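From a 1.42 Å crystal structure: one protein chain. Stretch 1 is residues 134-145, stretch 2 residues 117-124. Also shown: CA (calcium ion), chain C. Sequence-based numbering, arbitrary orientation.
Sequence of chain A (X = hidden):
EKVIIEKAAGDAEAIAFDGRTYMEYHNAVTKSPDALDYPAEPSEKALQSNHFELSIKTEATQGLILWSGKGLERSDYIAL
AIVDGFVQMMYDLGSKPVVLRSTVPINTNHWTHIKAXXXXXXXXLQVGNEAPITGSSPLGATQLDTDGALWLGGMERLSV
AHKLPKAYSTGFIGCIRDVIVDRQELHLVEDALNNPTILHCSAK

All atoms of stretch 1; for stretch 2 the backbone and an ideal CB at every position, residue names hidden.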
# COMPACT_ATOMS: atom_id res chain seq x y z
N THR A 134 -13.27 7.28 7.45
CA THR A 134 -13.66 5.93 7.84
C THR A 134 -14.76 5.41 6.96
O THR A 134 -15.48 6.16 6.30
CB THR A 134 -14.13 5.88 9.31
OG1 THR A 134 -15.28 6.71 9.49
CG2 THR A 134 -13.08 6.45 10.26
N GLY A 135 -14.90 4.09 6.96
CA GLY A 135 -15.92 3.43 6.17
C GLY A 135 -15.73 1.94 6.32
O GLY A 135 -14.71 1.50 6.86
N SER A 136 -16.71 1.17 5.86
CA SER A 136 -16.65 -0.27 5.96
C SER A 136 -17.02 -0.96 4.66
O SER A 136 -17.87 -0.48 3.91
CB SER A 136 -17.58 -0.75 7.08
OG SER A 136 -17.15 -0.25 8.34
N SER A 137 -16.37 -2.08 4.40
CA SER A 137 -16.71 -2.91 3.25
C SER A 137 -18.03 -3.60 3.58
O SER A 137 -18.43 -3.67 4.74
CB SER A 137 -15.59 -3.92 2.96
OG SER A 137 -15.24 -4.65 4.12
N PRO A 138 -18.74 -4.07 2.56
CA PRO A 138 -20.06 -4.67 2.77
C PRO A 138 -20.09 -5.84 3.74
O PRO A 138 -19.12 -6.59 3.88
CB PRO A 138 -20.45 -5.14 1.38
CG PRO A 138 -19.73 -4.22 0.48
CD PRO A 138 -18.40 -4.02 1.13
N LEU A 139 -21.22 -5.97 4.42
CA LEU A 139 -21.44 -7.04 5.36
C LEU A 139 -21.14 -8.38 4.71
O LEU A 139 -21.53 -8.63 3.57
CB LEU A 139 -22.89 -7.01 5.86
CG LEU A 139 -23.25 -8.02 6.95
CD1 LEU A 139 -22.58 -7.66 8.27
CD2 LEU A 139 -24.76 -8.10 7.11
N GLY A 140 -20.43 -9.22 5.44
CA GLY A 140 -20.07 -10.54 4.98
C GLY A 140 -18.65 -10.87 5.41
O GLY A 140 -18.39 -11.15 6.58
N ALA A 141 -17.73 -10.80 4.46
CA ALA A 141 -16.32 -11.12 4.73
C ALA A 141 -15.66 -10.07 5.62
O ALA A 141 -15.91 -8.87 5.48
CB ALA A 141 -15.56 -11.25 3.41
N THR A 142 -14.80 -10.53 6.53
CA THR A 142 -14.10 -9.66 7.47
C THR A 142 -12.61 -9.89 7.47
O THR A 142 -11.87 -9.16 8.12
CB THR A 142 -14.58 -9.91 8.91
OG1 THR A 142 -14.16 -11.21 9.34
CG2 THR A 142 -16.09 -9.95 8.99
N GLN A 143 -12.17 -10.92 6.76
CA GLN A 143 -10.77 -11.31 6.77
C GLN A 143 -10.14 -11.19 5.40
O GLN A 143 -10.78 -11.46 4.38
CB GLN A 143 -10.65 -12.75 7.28
CG GLN A 143 -11.14 -12.93 8.71
CD GLN A 143 -11.63 -14.33 9.02
OE1 GLN A 143 -11.54 -15.23 8.19
NE2 GLN A 143 -12.15 -14.51 10.23
N LEU A 144 -8.89 -10.76 5.37
CA LEU A 144 -8.16 -10.64 4.12
C LEU A 144 -7.34 -11.91 3.96
O LEU A 144 -6.39 -12.15 4.71
CB LEU A 144 -7.27 -9.40 4.13
CG LEU A 144 -6.92 -8.88 2.73
CD1 LEU A 144 -6.49 -7.42 2.79
CD2 LEU A 144 -5.86 -9.75 2.07
N ASP A 145 -7.74 -12.73 3.00
CA ASP A 145 -7.06 -13.99 2.74
C ASP A 145 -5.89 -13.74 1.81
O ASP A 145 -6.07 -13.35 0.66
CB ASP A 145 -8.04 -14.99 2.14
CG ASP A 145 -9.22 -15.23 3.03
OD1 ASP A 145 -9.02 -15.66 4.18
OD2 ASP A 145 -10.40 -15.00 2.67
N UNK A 117 -5.42 1.88 8.14
CA UNK A 117 -5.63 0.59 8.78
C UNK A 117 -7.02 0.05 8.56
O UNK A 117 -7.95 0.76 8.17
CB UNK A 117 -5.36 0.70 10.28
N UNK A 118 -7.14 -1.26 8.78
CA UNK A 118 -8.38 -1.98 8.63
C UNK A 118 -8.48 -2.96 9.78
O UNK A 118 -7.51 -3.64 10.10
CB UNK A 118 -8.46 -2.69 7.28
N UNK A 119 -9.64 -3.01 10.42
CA UNK A 119 -9.94 -3.99 11.46
C UNK A 119 -11.25 -4.62 10.99
O UNK A 119 -12.29 -3.96 11.00
CB UNK A 119 -10.05 -3.37 12.85
N UNK A 120 -11.17 -5.87 10.54
CA UNK A 120 -12.33 -6.56 9.97
C UNK A 120 -12.86 -5.71 8.80
O UNK A 120 -12.09 -5.40 7.90
CB UNK A 120 -13.41 -6.79 11.03
N UNK A 121 -14.13 -5.31 8.81
CA UNK A 121 -14.66 -4.54 7.69
C UNK A 121 -14.38 -3.04 7.79
O UNK A 121 -14.50 -2.33 6.79
CB UNK A 121 -16.17 -4.77 7.59
N UNK A 122 -13.99 -2.58 8.97
CA UNK A 122 -13.80 -1.15 9.22
C UNK A 122 -12.44 -0.63 8.80
O UNK A 122 -11.41 -1.18 9.18
CB UNK A 122 -14.01 -0.86 10.71
N UNK A 123 -12.44 0.45 8.03
CA UNK A 123 -11.21 1.05 7.56
C UNK A 123 -11.04 2.47 8.04
O UNK A 123 -12.01 3.15 8.38
CB UNK A 123 -11.16 1.01 6.03
N UNK A 124 -9.79 2.91 8.06
CA UNK A 124 -9.45 4.27 8.44
C UNK A 124 -8.27 4.73 7.60
O UNK A 124 -7.32 3.99 7.40
CB UNK A 124 -9.13 4.36 9.93
CA CA C . -11.53 -12.82 2.65

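Position 117 lies in a strand, and its ideal CB has nothing of stretch 1 within 5.5 Å. Many side chains would do; the residue is Tyr117, which makes no contact with stretch 1.

At position 118 the CA-to-CB bond points toward stretch 1, but again no atom lies within 5.5 Å of the CB. Farther out, the carbonyl of Thr142 offers an acceptor beside the aliphatic Leu144. A long side chain ending in a donor would suit, lysine or arginine above all. The residue is Arg118. Its NH1 gives a weak hydrogen bond to Thr142 O (2.9 Å) and a better one to the backbone O of residue 120 (2.8 Å), so one nitrogen ties the turn to the neighbouring loop, while NH2 lies 3.5 Å from Leu144 CB.

Position 119 points away and begins a type II' turn that ends at 122. Stretch 1 makes no demand; Val119 fills it.

Position 120 has phi/psi of 57/-124, which favours glycine, with asparagine or aspartate the likeliest alternatives. CB points sideways, its ideal position 3.9 Å from Thr142 CB, so a flexible polar side chain could also lie along Thr142. The residue is Gln120; its NE2 comes within 3.9 Å of Thr142 CB. The backbone contributes a CA-H...O contact, Gln120 CA to Thr142 O at 3.2 Å.

Position 121 points toward stretch 1, its ideal CB 3.6 Å from Ser137 OG. Beyond it the loop from Ser137 to Ala141 presents backbone carbonyls, with Ser137 O free to accept. A long, donor-rich side chain fits best; lysine could reach, but a guanidinium can offer two donors at once. Arg121 does so: NE and NH2 bind Ser137 O at 2.8 and 2.9 Å, placing this oxygen at the guanidinium edge, while Leu139 N lies over one face. In return, Ser137 N donates to Arg121 O (3.0 Å).

Position 122 pairs with Ser136 in the antiparallel sheet, both CBs on the same face. Small, polar or extended side chains would all be tolerated. Glu122 packs its CG 3.5 Å from Ser136 OG.

At position 123, paired with Gly135, an ideal CB would lie 3.7 Å from Gly135 O, so a small residue is suitable without being dictated. It is Gly123, whose N donates to Gly135 O (2.8 Å); the return bond, Gly135 N to Gly123 O, is weak at 3.4 Å.

Position 124 faces Thr134, its ideal CB 4.5 Å from Thr134 CG2. Serine, threonine or valine would suit; it is Ser124, with OG 4.4 Å from Thr134 CG2.

Stretch 2 (117-124) YRVQREGS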
# COMPACT_ATOMS: atom_id res chain seq x y z
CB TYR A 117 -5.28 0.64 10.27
CG TYR A 117 -6.15 1.52 11.14
CD1 TYR A 117 -5.77 2.81 11.45
CD2 TYR A 117 -7.34 1.04 11.68
CE1 TYR A 117 -6.55 3.61 12.26
CE2 TYR A 117 -8.13 1.83 12.50
CZ TYR A 117 -7.72 3.12 12.78
OH TYR A 117 -8.51 3.91 13.59
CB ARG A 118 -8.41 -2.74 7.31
CG ARG A 118 -9.64 -3.62 7.13
CD ARG A 118 -9.53 -4.64 6.00
NE ARG A 118 -8.51 -5.63 6.30
CZ ARG A 118 -8.71 -6.78 6.95
NH1 ARG A 118 -9.91 -7.11 7.40
NH2 ARG A 118 -7.69 -7.60 7.15
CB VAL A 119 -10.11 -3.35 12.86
CG1 VAL A 119 -10.48 -4.41 13.88
CG2 VAL A 119 -8.85 -2.61 13.29
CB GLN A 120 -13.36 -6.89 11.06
CG GLN A 120 -12.73 -7.78 12.13
CD GLN A 120 -13.72 -8.49 13.03
OE1 GLN A 120 -13.35 -8.93 14.12
NE2 GLN A 120 -14.95 -8.64 12.57
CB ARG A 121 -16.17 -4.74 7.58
CG ARG A 121 -16.60 -6.19 7.42
CD ARG A 121 -18.09 -6.41 7.61
NE ARG A 121 -18.84 -5.33 6.99
CZ ARG A 121 -19.83 -4.65 7.57
NH1 ARG A 121 -20.25 -4.92 8.80
NH2 ARG A 121 -20.42 -3.69 6.88
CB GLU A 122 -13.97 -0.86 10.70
CG GLU A 122 -15.36 -1.07 11.25
CD GLU A 122 -15.47 -0.64 12.69
OE1 GLU A 122 -16.00 0.46 12.95
OE2 GLU A 122 -15.00 -1.38 13.57
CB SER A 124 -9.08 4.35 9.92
OG SER A 124 -8.70 5.68 10.28
O HOH W 1 -12.18 -13.97 0.19
O HOH W 2 -13.09 -14.10 3.94
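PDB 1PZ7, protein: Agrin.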